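Long-range contacts in colicin-D (Escherichia coli, PDB 5ZNM), which kills Escherichia coli and closely related bacteria by inhibiting protein synthesis, the chain here comprising its central domain and its C-terminal tRNase domain: residues Leu48-Thr53 and Arg207-Asn212; Asn212-Pro217 and Pro228-Pro233; Gln294-Tyr299 and Glu315-Phe320. One frame throughout, in Å; residues are numbered along the deposited sequence.

Contact 1: Leu48-Thr53 and Arg207-Asn212; sequences LVLNNT and RTILVN
L50 grips L210 and N212 through its backbone, and strand 49-51 thereby joins strand 207-212 as a parallel pair at the edge of a mixed sheet of the central domain. Four backbone hydrogen bonds alternate between the segments: L210 N to L48 O (2.8 Å), L50 N to L210 O (2.8 Å), N212 N to L50 O (2.8 Å) and N52 N to N212 O (3.0 Å). L50 O also receives a CA-H...O contact from V211 CA. Apolar packing divides between the two faces. V49 and L210 lie on the face that meets M42 of helix 32-42; on the other, L50 CD1 rests on I209 CG2 (3.7 Å), next to strand 262-267. Among the polar side chains, N51 OD1 abuts N212 CB at 3.4 Å with the two amide planes 83° apart, and both amides bond to T232. A water that accepts from L48 N and donates to T208 O bridges the segments where they diverge. R207 NH1 also reaches T208 O, while R207 NE forms a salt bridge with E125. The guanidinium is crossed at about a right angle by L48, whose CD1 sits over the centre of one face, 3.7 Å from CZ of R207.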
ATOM      1  N   LEU A  48      15.478   2.701 -15.008  1.00 22.40           N
ATOM      2  CA  LEU A  48      15.045   2.141 -13.732  1.00 21.86           C
ATOM      3  C   LEU A  48      14.839   3.303 -12.780  1.00 21.30           C
ATOM      4  O   LEU A  48      15.764   4.092 -12.561  1.00 22.12           O
ATOM      5  CB  LEU A  48      16.083   1.183 -13.157  1.00 25.05           C
ATOM      6  CG  LEU A  48      16.242  -0.210 -13.752  1.00 27.08           C
ATOM      7  CD1 LEU A  48      17.497  -0.818 -13.150  1.00 23.82           C
ATOM      8  CD2 LEU A  48      15.015  -1.060 -13.426  1.00 23.72           C
ATOM      9  N   VAL A  49      13.639   3.414 -12.216  1.00 18.76           N
ATOM     10  CA  VAL A  49      13.294   4.549 -11.371  1.00 19.14           C
ATOM     11  C   VAL A  49      12.948   4.059  -9.970  1.00 20.72           C
ATOM     12  O   VAL A  49      12.158   3.115  -9.803  1.00 19.58           O
ATOM     13  CB  VAL A  49      12.126   5.361 -11.961  1.00 20.23           C
ATOM     14  CG1 VAL A  49      11.832   6.609 -11.091  1.00 20.14           C
ATOM     15  CG2 VAL A  49      12.419   5.726 -13.405  1.00 20.23           C
ATOM     16  N   LEU A  50      13.554   4.703  -8.976  1.00 18.93           N
ATOM     17  CA  LEU A  50      13.137   4.665  -7.583  1.00 15.83           C
ATOM     18  C   LEU A  50      12.253   5.872  -7.292  1.00 24.73           C
ATOM     19  O   LEU A  50      12.590   6.999  -7.668  1.00 22.99           O
ATOM     20  CB  LEU A  50      14.351   4.703  -6.651  1.00 20.26           C
ATOM     21  CG  LEU A  50      15.280   3.502  -6.626  1.00 21.65           C
ATOM     22  CD1 LEU A  50      16.644   3.894  -6.073  1.00 19.80           C
ATOM     23  CD2 LEU A  50      14.622   2.405  -5.783  1.00 18.28           C
ATOM     24  N   ASN A  51      11.136   5.648  -6.616  1.00 17.21           N
ATOM     25  CA  ASN A  51      10.313   6.748  -6.142  1.00 15.71           C
ATOM     26  C   ASN A  51      10.630   7.010  -4.678  1.00 17.46           C
ATOM     27  O   ASN A  51      10.869   6.073  -3.913  1.00 22.48           O
ATOM     28  CB  ASN A  51       8.826   6.440  -6.324  1.00 19.58           C
ATOM     29  CG  ASN A  51       8.408   6.458  -7.775  1.00 28.54           C
ATOM     30  OD1 ASN A  51       9.055   7.104  -8.610  1.00 29.29           O
ATOM     31  ND2 ASN A  51       7.312   5.755  -8.090  1.00 25.24           N
ATOM     32  N   ASN A  52      10.632   8.285  -4.275  1.00 15.28           N
ATOM     33  CA  ASN A  52      10.841   8.599  -2.868  1.00 18.65           C
ATOM     34  C   ASN A  52       9.528   8.619  -2.074  1.00 19.01           C
ATOM     35  O   ASN A  52       9.360   9.430  -1.168  1.00 26.90           O
ATOM     36  CB  ASN A  52      11.606   9.918  -2.714  1.00 18.85           C
ATOM     37  CG  ASN A  52      13.121   9.741  -2.853  1.00 22.01           C
ATOM     38  OD1 ASN A  52      13.892  10.700  -2.730  1.00 27.29           O
ATOM     39  ND2 ASN A  52      13.548   8.520  -3.105  1.00 15.41           N
ATOM     40  N   THR A  53       8.594   7.740  -2.416  1.00 20.79           N
ATOM     41  CA  THR A  53       7.435   7.448  -1.581  1.00 21.52           C
ATOM     42  C   THR A  53       7.882   6.824  -0.262  1.00 20.74           C
ATOM     43  O   THR A  53       8.450   5.731  -0.250  1.00 18.75           O
ATOM     44  CB  THR A  53       6.527   6.481  -2.336  1.00 21.07           C
ATOM     45  OG1 THR A  53       6.352   6.966  -3.678  1.00 25.77           O
ATOM     46  CG2 THR A  53       5.173   6.352  -1.638  1.00 18.63           C
ATOM     47  N   ARG A 207      25.688   1.296 -14.061  1.00 18.95           N
ATOM     48  CA  ARG A 207      24.230   1.319 -14.107  1.00 23.06           C
ATOM     49  C   ARG A 207      23.740   2.633 -13.518  1.00 25.27           C
ATOM     50  O   ARG A 207      24.050   2.961 -12.366  1.00 21.84           O
ATOM     51  CB  ARG A 207      23.650   0.135 -13.340  1.00 20.91           C
ATOM     52  CG  ARG A 207      22.349  -0.469 -13.893  1.00 31.66           C
ATOM     53  CD  ARG A 207      21.561   0.454 -14.801  1.00 33.80           C
ATOM     54  NE  ARG A 207      20.549  -0.274 -15.567  1.00 35.08           N
ATOM     55  CZ  ARG A 207      19.459   0.280 -16.092  1.00 31.79           C
ATOM     56  NH1 ARG A 207      19.212   1.579 -15.925  1.00 22.47           N
ATOM     57  NH2 ARG A 207      18.612  -0.467 -16.783  1.00 25.85           N
ATOM     58  N   THR A 208      22.956   3.364 -14.298  1.00 17.51           N
ATOM     59  CA  THR A 208      22.268   4.559 -13.829  1.00 19.12           C
ATOM     60  C   THR A 208      20.882   4.211 -13.285  1.00 19.48           C
ATOM     61  O   THR A 208      20.107   3.528 -13.959  1.00 21.85           O
ATOM     62  CB  THR A 208      22.132   5.540 -14.984  1.00 23.65           C
ATOM     63  OG1 THR A 208      23.437   5.990 -15.376  1.00 29.18           O
ATOM     64  CG2 THR A 208      21.252   6.704 -14.570  1.00 22.60           C
ATOM     65  N   ILE A 209      20.568   4.685 -12.080  1.00 17.98           N
ATOM     66  CA  ILE A 209      19.229   4.542 -11.506  1.00 14.73           C
ATOM     67  C   ILE A 209      18.690   5.938 -11.276  1.00 17.24           C
ATOM     68  O   ILE A 209      19.375   6.769 -10.676  1.00 17.43           O
ATOM     69  CB  ILE A 209      19.246   3.744 -10.189  1.00 17.17           C
ATOM     70  CG1 ILE A 209      19.740   2.318 -10.442  1.00 23.68           C
ATOM     71  CG2 ILE A 209      17.854   3.725  -9.538  1.00 16.11           C
ATOM     72  CD1 ILE A 209      20.326   1.686  -9.216  1.00 26.27           C
ATOM     73  N   LEU A 210      17.505   6.211 -11.807  1.00 19.35           N
ATOM     74  CA  LEU A 210      16.861   7.505 -11.623  1.00 20.15           C
ATOM     75  C   LEU A 210      16.084   7.510 -10.312  1.00 21.71           C
ATOM     76  O   LEU A 210      15.577   6.477  -9.870  1.00 18.53           O
ATOM     77  CB  LEU A 210      15.917   7.797 -12.792  1.00 16.14           C
ATOM     78  CG  LEU A 210      16.578   7.864 -14.168  1.00 22.91           C
ATOM     79  CD1 LEU A 210      15.541   8.033 -15.264  1.00 23.76           C
ATOM     80  CD2 LEU A 210      17.592   8.994 -14.220  1.00 26.19           C
ATOM     81  N   VAL A 211      15.976   8.680  -9.692  1.00 17.51           N
ATOM     82  CA  VAL A 211      15.153   8.809  -8.493  1.00 15.78           C
ATOM     83  C   VAL A 211      14.173   9.942  -8.728  1.00 16.95           C
ATOM     84  O   VAL A 211      14.588  11.070  -9.019  1.00 18.42           O
ATOM     85  CB  VAL A 211      15.991   9.071  -7.232  1.00 20.79           C
ATOM     86  CG1 VAL A 211      15.100   9.132  -6.013  1.00 22.41           C
ATOM     87  CG2 VAL A 211      17.038   7.990  -7.036  1.00 17.78           C
ATOM     88  N   ASN A 212      12.877   9.641  -8.626  1.00 17.20           N
ATOM     89  CA  ASN A 212      11.859  10.680  -8.633  1.00 18.73           C
ATOM     90  C   ASN A 212      11.703  11.169  -7.188  1.00 17.89           C
ATOM     91  O   ASN A 212      11.188  10.418  -6.364  1.00 19.16           O
ATOM     92  CB  ASN A 212      10.538  10.140  -9.179  1.00 19.92           C
ATOM     93  CG  ASN A 212       9.477  11.218  -9.326  1.00 21.77           C
ATOM     94  OD1 ASN A 212       9.596  12.333  -8.793  1.00 17.82           O
ATOM     95  ND2 ASN A 212       8.405  10.872 -10.028  1.00 18.79           N
TER
HETATM   96  O   HOH W   1      17.806   4.468 -15.388  1.00 23.67           O

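Contact 2: Asn212-Pro217 and Pro228-Pro233; sequences NPVPQP and PVPVTP
Q216 holds the 228-233 segment by both ends of its carboxamide, and the carbonyl of P230 is where its grip meets that of N212. From P213 on, both segments belong to one proline-rich loop without regular structure, and all four hydrogen bonds between them use a side-chain amide of N212 or Q216. In Q216, chi1 of -153° sets CG anti to the backbone N and the chain runs on extended, with CD ending near V231 CA. There OE1 accepts from T232 N (2.9 Å) and NE2 donates to P230 O (2.8 Å), each bond lying in the plane of the carbonyl that accepts it. The amide thus brackets V231, with OE1 3.4 Å from V231 CA. N212 uses its ND2 twice: T232 OG1, in the amide plane, takes a nearly straight bond of 2.8 Å, and P230 O a weak one of 3.2 Å. Its OD1 turns back to V214 N in an Asx turn, the donor standing above the carbonyl plane; with the ND2 bonds, this holds the amide's rotation. P230 adds apolar surface beside its carbonyl: its CD lies 4.0 Å from V214 CG2, the side chains crossing at about a right angle, while V214 CG1 meets V229 CG1 at 3.9 Å. A270 of the second subunit packs on V214 and V229. P230 touches Y30 and, in helix 32-42, A38 and M42; N39 of that helix bonds to V231 N, and T232 OG1 reaches N51 OD1 on strand 49-51.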
ATOM      1  N   ASN A 212      12.877   9.641  -8.626  1.00 17.20           N
ATOM      2  CA  ASN A 212      11.859  10.680  -8.633  1.00 18.73           C
ATOM      3  C   ASN A 212      11.703  11.169  -7.188  1.00 17.89           C
ATOM      4  O   ASN A 212      11.188  10.418  -6.364  1.00 19.16           O
ATOM      5  CB  ASN A 212      10.538  10.140  -9.179  1.00 19.92           C
ATOM      6  CG  ASN A 212       9.477  11.218  -9.326  1.00 21.77           C
ATOM      7  OD1 ASN A 212       9.596  12.333  -8.793  1.00 17.82           O
ATOM      8  ND2 ASN A 212       8.405  10.872 -10.028  1.00 18.79           N
ATOM      9  N   PRO A 213      12.149  12.361  -6.838  1.00 17.40           N
ATOM     10  CA  PRO A 213      12.109  12.777  -5.435  1.00 18.96           C
ATOM     11  C   PRO A 213      10.728  13.167  -4.939  1.00 21.38           C
ATOM     12  O   PRO A 213      10.581  13.386  -3.736  1.00 21.54           O
ATOM     13  CB  PRO A 213      13.068  13.979  -5.392  1.00 19.80           C
ATOM     14  CG  PRO A 213      13.075  14.513  -6.742  1.00 21.95           C
ATOM     15  CD  PRO A 213      12.758  13.392  -7.694  1.00 12.93           C
ATOM     16  N   VAL A 214       9.717  13.242  -5.799  1.00 16.89           N
ATOM     17  CA  VAL A 214       8.363  13.596  -5.385  1.00 19.32           C
ATOM     18  C   VAL A 214       7.655  12.322  -4.942  1.00 19.51           C
ATOM     19  O   VAL A 214       7.510  11.398  -5.757  1.00 20.48           O
ATOM     20  CB  VAL A 214       7.590  14.272  -6.523  1.00 19.35           C
ATOM     21  CG1 VAL A 214       6.214  14.708  -6.033  1.00 16.45           C
ATOM     22  CG2 VAL A 214       8.371  15.466  -7.097  1.00 21.92           C
ATOM     23  N   PRO A 215       7.164  12.242  -3.698  1.00 17.15           N
ATOM     24  CA  PRO A 215       6.379  11.068  -3.299  1.00 19.22           C
ATOM     25  C   PRO A 215       5.239  10.842  -4.274  1.00 18.62           C
ATOM     26  O   PRO A 215       4.604  11.783  -4.749  1.00 18.55           O
ATOM     27  CB  PRO A 215       5.872  11.432  -1.896  1.00 18.10           C
ATOM     28  CG  PRO A 215       6.908  12.450  -1.386  1.00 15.06           C
ATOM     29  CD  PRO A 215       7.259  13.244  -2.614  1.00 13.95           C
ATOM     30  N   GLN A 216       5.018   9.582  -4.618  1.00 18.58           N
ATOM     31  CA  GLN A 216       4.026   9.301  -5.635  1.00 20.01           C
ATOM     32  C   GLN A 216       3.503   7.879  -5.484  1.00 24.94           C
ATOM     33  O   GLN A 216       3.868   6.990  -6.272  1.00 26.61           O
ATOM     34  CB  GLN A 216       4.627   9.500  -7.022  1.00 21.80           C
ATOM     35  CG  GLN A 216       3.624   9.859  -8.091  1.00 23.76           C
ATOM     36  CD  GLN A 216       4.325  10.419  -9.312  1.00 28.27           C
ATOM     37  OE1 GLN A 216       4.842   9.661 -10.128  1.00 21.85           O
ATOM     38  NE2 GLN A 216       4.387  11.752  -9.419  1.00 21.78           N
ATOM     39  N   PRO A 217       2.655   7.622  -4.488  1.00 23.78           N
ATOM     40  CA  PRO A 217       2.081   6.271  -4.347  1.00 22.06           C
ATOM     41  C   PRO A 217       1.210   5.861  -5.524  1.00 28.36           C
ATOM     42  O   PRO A 217       1.035   4.660  -5.768  1.00 27.59           O
ATOM     43  CB  PRO A 217       1.278   6.373  -3.041  1.00 23.58           C
ATOM     44  CG  PRO A 217       0.962   7.821  -2.911  1.00 23.88           C
ATOM     45  CD  PRO A 217       2.162   8.546  -3.454  1.00 21.70           C
ATOM     46  N   PRO A 228       2.876  20.982 -11.262  1.00 19.39           N
ATOM     47  CA  PRO A 228       3.651  20.062 -12.115  1.00 22.75           C
ATOM     48  C   PRO A 228       4.669  19.258 -11.313  1.00 19.01           C
ATOM     49  O   PRO A 228       5.417  19.800 -10.499  1.00 22.98           O
ATOM     50  CB  PRO A 228       4.334  20.999 -13.121  1.00 23.74           C
ATOM     51  CG  PRO A 228       3.473  22.272 -13.107  1.00 23.60           C
ATOM     52  CD  PRO A 228       3.012  22.386 -11.698  1.00 21.86           C
ATOM     53  N   VAL A 229       4.678  17.948 -11.547  1.00 17.13           N
ATOM     54  CA  VAL A 229       5.693  17.048 -10.983  1.00 15.74           C
ATOM     55  C   VAL A 229       5.987  15.963 -12.004  1.00 18.15           C
ATOM     56  O   VAL A 229       5.148  15.644 -12.846  1.00 19.19           O
ATOM     57  CB  VAL A 229       5.236  16.388  -9.655  1.00 17.50           C
ATOM     58  CG1 VAL A 229       4.967  17.416  -8.523  1.00 17.27           C
ATOM     59  CG2 VAL A 229       4.008  15.473  -9.889  1.00 20.01           C
ATOM     60  N   PRO A 230       7.195  15.385 -11.943  1.00 15.69           N
ATOM     61  CA  PRO A 230       7.468  14.213 -12.787  1.00 19.57           C
ATOM     62  C   PRO A 230       6.554  13.074 -12.387  1.00 17.03           C
ATOM     63  O   PRO A 230       6.208  12.907 -11.216  1.00 16.83           O
ATOM     64  CB  PRO A 230       8.936  13.878 -12.484  1.00 20.24           C
ATOM     65  CG  PRO A 230       9.489  15.090 -11.787  1.00 22.26           C
ATOM     66  CD  PRO A 230       8.326  15.686 -11.057  1.00 16.88           C
ATOM     67  N   VAL A 231       6.167  12.278 -13.372  1.00 16.60           N
ATOM     68  CA  VAL A 231       5.282  11.143 -13.136  1.00 16.79           C
ATOM     69  C   VAL A 231       6.056   9.885 -13.503  1.00 22.29           C
ATOM     70  O   VAL A 231       6.438   9.691 -14.665  1.00 24.37           O
ATOM     71  CB  VAL A 231       3.969  11.269 -13.915  1.00 21.10           C
ATOM     72  CG1 VAL A 231       3.161   9.979 -13.817  1.00 18.86           C
ATOM     73  CG2 VAL A 231       3.141  12.421 -13.314  1.00 21.71           C
ATOM     74  N   THR A 232       6.342   9.065 -12.508  1.00 20.93           N
ATOM     75  CA  THR A 232       7.028   7.800 -12.760  1.00 24.17           C
ATOM     76  C   THR A 232       6.083   6.831 -13.465  1.00 21.56           C
ATOM     77  O   THR A 232       4.919   6.700 -13.050  1.00 18.41           O
ATOM     78  CB  THR A 232       7.510   7.203 -11.442  1.00 21.06           C
ATOM     79  OG1 THR A 232       8.331   8.158 -10.763  1.00 23.33           O
ATOM     80  CG2 THR A 232       8.312   5.923 -11.689  1.00 26.06           C
ATOM     81  N   PRO A 233       6.513   6.171 -14.545  1.00 22.02           N
ATOM     82  CA  PRO A 233       5.634   5.191 -15.199  1.00 24.81           C
ATOM     83  C   PRO A 233       5.257   4.095 -14.218  1.00 21.15           C
ATOM     84  O   PRO A 233       6.100   3.592 -13.478  1.00 24.00           O
ATOM     85  CB  PRO A 233       6.490   4.657 -16.355  1.00 26.35           C
ATOM     86  CG  PRO A 233       7.426   5.799 -16.654  1.00 24.37           C
ATOM     87  CD  PRO A 233       7.744   6.406 -15.319  1.00 19.67           C
TER
HETATM   88  O   HOH W   2       3.972   7.309 -10.510  1.00 26.95           O

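Contact 3: Gln294-Tyr299 and Glu315-Phe320; sequences QLDKKY and ETLTKF. With SO4 (sulfate ion), chain E.
Y299 and F320 form an offset edge-to-face pair, the edge of the Y299 ring directed at the face of F320, with centroids 5.8 Å apart and planes at 89°. The side chains slide past each other in opposite directions, and F320 CB lies at the edge of the Y299 ring, 4.0 Å from CD1. In Y299, chi1 of -173° puts CG anti to the backbone N, and the ring beyond it lies against T316 and L317.

Apolar contacts fill in beside the rings. L317 CD2 meets Y299 CD1 at 3.8 Å and also approaches D296 CA, and L295 CD2 packs on F320 CD2 at 3.8 Å. The contact joins the end of helix 292-297, and the turn that follows it, to the early part of helix 314-329 in the C-terminal tRNase domain, two helices linked by an intervening loop. No hydrogen bond passes between the two segments.

Polar backbone atoms border the F320 ring instead: L295 O lies at its edge near the ring plane, and K298 O stands 3.3 Å from F320 CZ in an oblique approach. T316 touches Y299 with its CB, 3.3 Å from OH; that hydroxyl bonds to D309 O, while T316 OG1 bonds to K311 O, in the loop just before its helix.

A sulfate, probably from the crystallisation liquor, is held by side chains at the end of helix 292-297 and just after it, away from the packed rings, which is consistent with a basic patch here. K297 NZ binds sulfate O4 at 2.6 Å and, weakly, O1; K298 NZ takes O3 at 2.8 Å. Q294 NE2 donates almost straight (176°) to O1 and also bonds to L366 O of strand 365-370.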
ATOM      1  N   GLN A 294      19.808 -20.989 -17.327  1.00 18.39           N
ATOM      2  CA  GLN A 294      19.797 -21.502 -18.694  1.00 19.61           C
ATOM      3  C   GLN A 294      21.194 -21.488 -19.318  1.00 15.54           C
ATOM      4  O   GLN A 294      21.570 -22.429 -20.026  1.00 14.69           O
ATOM      5  CB  GLN A 294      18.811 -20.707 -19.560  1.00 17.56           C
ATOM      6  CG  GLN A 294      18.466 -21.381 -20.919  1.00 16.44           C
ATOM      7  CD  GLN A 294      17.602 -22.627 -20.754  1.00 18.88           C
ATOM      8  OE1 GLN A 294      17.097 -22.893 -19.671  1.00 18.06           O
ATOM      9  NE2 GLN A 294      17.427 -23.396 -21.836  1.00 19.17           N
ATOM     10  N   LEU A 295      21.972 -20.430 -19.088  1.00 12.91           N
ATOM     11  CA  LEU A 295      23.350 -20.404 -19.577  1.00 13.61           C
ATOM     12  C   LEU A 295      24.138 -21.600 -19.062  1.00 19.52           C
ATOM     13  O   LEU A 295      24.912 -22.223 -19.806  1.00 19.88           O
ATOM     14  CB  LEU A 295      24.027 -19.091 -19.153  1.00 14.50           C
ATOM     15  CG  LEU A 295      23.536 -17.819 -19.860  1.00 16.25           C
ATOM     16  CD1 LEU A 295      23.923 -16.561 -19.051  1.00 16.52           C
ATOM     17  CD2 LEU A 295      24.127 -17.712 -21.275  1.00 18.13           C
ATOM     18  N   ASP A 296      23.949 -21.941 -17.789  1.00 18.71           N
ATOM     19  CA  ASP A 296      24.635 -23.093 -17.210  1.00 17.97           C
ATOM     20  C   ASP A 296      24.175 -24.388 -17.876  1.00 16.94           C
ATOM     21  O   ASP A 296      24.995 -25.222 -18.277  1.00 19.51           O
ATOM     22  CB  ASP A 296      24.365 -23.105 -15.704  1.00 20.68           C
ATOM     23  CG  ASP A 296      25.037 -24.239 -14.994  1.00 28.76           C
ATOM     24  OD1 ASP A 296      24.556 -25.374 -15.108  1.00 32.73           O
ATOM     25  OD2 ASP A 296      26.036 -23.984 -14.296  1.00 36.47           O
ATOM     26  N   LYS A 297      22.858 -24.548 -18.035  1.00 17.52           N
ATOM     27  CA  LYS A 297      22.301 -25.738 -18.693  1.00 19.36           C
ATOM     28  C   LYS A 297      22.863 -25.946 -20.092  1.00 17.06           C
ATOM     29  O   LYS A 297      23.030 -27.087 -20.537  1.00 18.67           O
ATOM     30  CB  LYS A 297      20.778 -25.624 -18.795  1.00 25.30           C
ATOM     31  CG  LYS A 297      19.998 -26.373 -17.745  1.00 40.47           C
ATOM     32  CD  LYS A 297      18.612 -26.733 -18.270  1.00 44.90           C
ATOM     33  CE  LYS A 297      17.736 -25.511 -18.384  1.00 44.78           C
ATOM     34  NZ  LYS A 297      16.295 -25.830 -18.634  1.00 45.97           N
ATOM     35  N   LYS A 298      23.078 -24.866 -20.843  1.00 19.00           N
ATOM     36  CA  LYS A 298      23.443 -24.990 -22.248  1.00 18.18           C
ATOM     37  C   LYS A 298      24.920 -24.702 -22.510  1.00 16.12           C
ATOM     38  O   LYS A 298      25.332 -24.596 -23.675  1.00 16.22           O
ATOM     39  CB  LYS A 298      22.560 -24.071 -23.093  1.00 15.11           C
ATOM     40  CG  LYS A 298      21.046 -24.326 -22.922  1.00 14.08           C
ATOM     41  CD  LYS A 298      20.682 -25.776 -23.286  1.00 18.45           C
ATOM     42  CE  LYS A 298      19.181 -26.052 -23.203  1.00 20.11           C
ATOM     43  NZ  LYS A 298      18.854 -27.481 -23.605  1.00 22.91           N
ATOM     44  N   TYR A 299      25.726 -24.577 -21.455  1.00 14.76           N
ATOM     45  CA  TYR A 299      27.140 -24.266 -21.624  1.00 18.24           C
ATOM     46  C   TYR A 299      27.878 -25.360 -22.386  1.00 24.54           C
ATOM     47  O   TYR A 299      28.953 -25.101 -22.939  1.00 15.66           O
ATOM     48  CB  TYR A 299      27.787 -24.033 -20.258  1.00 19.97           C
ATOM     49  CG  TYR A 299      29.204 -23.531 -20.365  1.00 14.75           C
ATOM     50  CD1 TYR A 299      29.456 -22.200 -20.647  1.00 14.45           C
ATOM     51  CD2 TYR A 299      30.288 -24.391 -20.211  1.00 20.29           C
ATOM     52  CE1 TYR A 299      30.745 -21.728 -20.767  1.00 13.90           C
ATOM     53  CE2 TYR A 299      31.594 -23.931 -20.335  1.00 15.69           C
ATOM     54  CZ  TYR A 299      31.808 -22.591 -20.612  1.00 13.30           C
ATOM     55  OH  TYR A 299      33.081 -22.099 -20.729  1.00 16.85           O
ATOM     56  N   GLU A 315      32.634 -16.027 -14.803  1.00 17.27           N
ATOM     57  CA  GLU A 315      33.438 -15.580 -15.928  1.00 15.09           C
ATOM     58  C   GLU A 315      33.088 -16.330 -17.216  1.00 13.25           C
ATOM     59  O   GLU A 315      32.880 -15.717 -18.269  1.00 14.80           O
ATOM     60  CB  GLU A 315      34.900 -15.776 -15.536  1.00 28.65           C
ATOM     61  CG  GLU A 315      35.913 -15.379 -16.505  1.00 35.68           C
ATOM     62  CD  GLU A 315      37.312 -15.537 -15.918  1.00 40.39           C
ATOM     63  OE1 GLU A 315      37.702 -14.676 -15.109  1.00 31.21           O
ATOM     64  OE2 GLU A 315      37.996 -16.530 -16.244  1.00 39.65           O
ATOM     65  N   THR A 316      32.999 -17.656 -17.157  1.00 18.07           N
ATOM     66  CA  THR A 316      32.774 -18.376 -18.407  1.00 16.73           C
ATOM     67  C   THR A 316      31.313 -18.320 -18.842  1.00 17.93           C
ATOM     68  O   THR A 316      31.035 -18.277 -20.049  1.00 15.88           O
ATOM     69  CB  THR A 316      33.255 -19.829 -18.291  1.00 15.83           C
ATOM     70  OG1 THR A 316      32.490 -20.534 -17.293  1.00 18.13           O
ATOM     71  CG2 THR A 316      34.714 -19.860 -17.902  1.00 15.05           C
ATOM     72  N   LEU A 317      30.372 -18.290 -17.893  1.00 16.04           N
ATOM     73  CA  LEU A 317      28.977 -18.085 -18.278  1.00 15.95           C
ATOM     74  C   LEU A 317      28.761 -16.698 -18.860  1.00 18.71           C
ATOM     75  O   LEU A 317      27.911 -16.535 -19.739  1.00 15.06           O
ATOM     76  CB  LEU A 317      28.029 -18.306 -17.091  1.00 17.03           C
ATOM     77  CG  LEU A 317      28.010 -19.706 -16.465  1.00 21.78           C
ATOM     78  CD1 LEU A 317      26.887 -19.810 -15.421  1.00 20.46           C
ATOM     79  CD2 LEU A 317      27.878 -20.795 -17.525  1.00 20.31           C
ATOM     80  N   THR A 318      29.512 -15.691 -18.381  1.00 15.21           N
ATOM     81  CA  THR A 318      29.455 -14.369 -18.998  1.00 16.95           C
ATOM     82  C   THR A 318      30.050 -14.392 -20.404  1.00 14.62           C
ATOM     83  O   THR A 318      29.519 -13.741 -21.314  1.00 14.12           O
ATOM     84  CB  THR A 318      30.154 -13.337 -18.099  1.00 18.08           C
ATOM     85  OG1 THR A 318      29.494 -13.304 -16.818  1.00 18.74           O
ATOM     86  CG2 THR A 318      30.106 -11.938 -18.716  1.00 17.07           C
ATOM     87  N   LYS A 319      31.133 -15.153 -20.615  1.00 12.58           N
ATOM     88  CA  LYS A 319      31.646 -15.345 -21.978  1.00 14.80           C
ATOM     89  C   LYS A 319      30.563 -15.888 -22.906  1.00 12.63           C
ATOM     90  O   LYS A 319      30.382 -15.396 -24.028  1.00 15.23           O
ATOM     91  CB  LYS A 319      32.839 -16.312 -21.976  1.00 15.09           C
ATOM     92  CG  LYS A 319      34.170 -15.752 -21.513  1.00 15.31           C
ATOM     93  CD  LYS A 319      35.293 -16.760 -21.912  1.00 19.80           C
ATOM     94  CE  LYS A 319      36.646 -16.328 -21.348  1.00 21.83           C
ATOM     95  NZ  LYS A 319      37.692 -17.319 -21.714  1.00 17.84           N
ATOM     96  N   PHE A 320      29.851 -16.932 -22.454  1.00 14.28           N
ATOM     97  CA  PHE A 320      28.804 -17.570 -23.257  1.00 13.91           C
ATOM     98  C   PHE A 320      27.666 -16.595 -23.541  1.00 14.64           C
ATOM     99  O   PHE A 320      27.212 -16.462 -24.684  1.00 17.92           O
ATOM    100  CB  PHE A 320      28.291 -18.799 -22.495  1.00 15.34           C
ATOM    101  CG  PHE A 320      27.373 -19.723 -23.286  1.00 14.83           C
ATOM    102  CD1 PHE A 320      27.511 -19.885 -24.646  1.00 16.62           C
ATOM    103  CD2 PHE A 320      26.390 -20.452 -22.624  1.00 16.86           C
ATOM    104  CE1 PHE A 320      26.678 -20.765 -25.350  1.00 18.02           C
ATOM    105  CE2 PHE A 320      25.544 -21.321 -23.309  1.00 17.04           C
ATOM    106  CZ  PHE A 320      25.696 -21.480 -24.682  1.00 16.29           C
TER
HETATM  107  S   SO4 E 703      15.403 -27.054 -21.647  1.00 48.94           S
HETATM  108  O1  SO4 E 703      15.777 -25.647 -21.593  1.00 33.19           O
HETATM  109  O2  SO4 E 703      13.996 -27.120 -22.041  1.00 57.03           O
HETATM  110  O3  SO4 E 703      16.248 -27.764 -22.612  1.00 39.02           O
HETATM  111  O4  SO4 E 703      15.563 -27.680 -20.335  1.00 48.47           O

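How the contacts relate
Contacts 1 and 2 adjoin, their centres about 10 Å apart, and share N212, where strand 207-212 runs into the proline-rich loop. Probable hydrogen bonds between T232 OG1 and N51 OD1 and between T53 OG1 and Q216 N tie them further, and V49 packs on T232. Both are largely buried, yet contact 1 rests on backbone bonds between strands, whereas contact 2, in irregular chain and partly against the second subunit, relies on side-chain amides. Contact 3 belongs to the other domain, centred about 30 Å from contact 1 and 39 Å from contact 2. It joins helices through aromatic and aliphatic packing, with a buried interface and charged groups turned to a sulfate outside it.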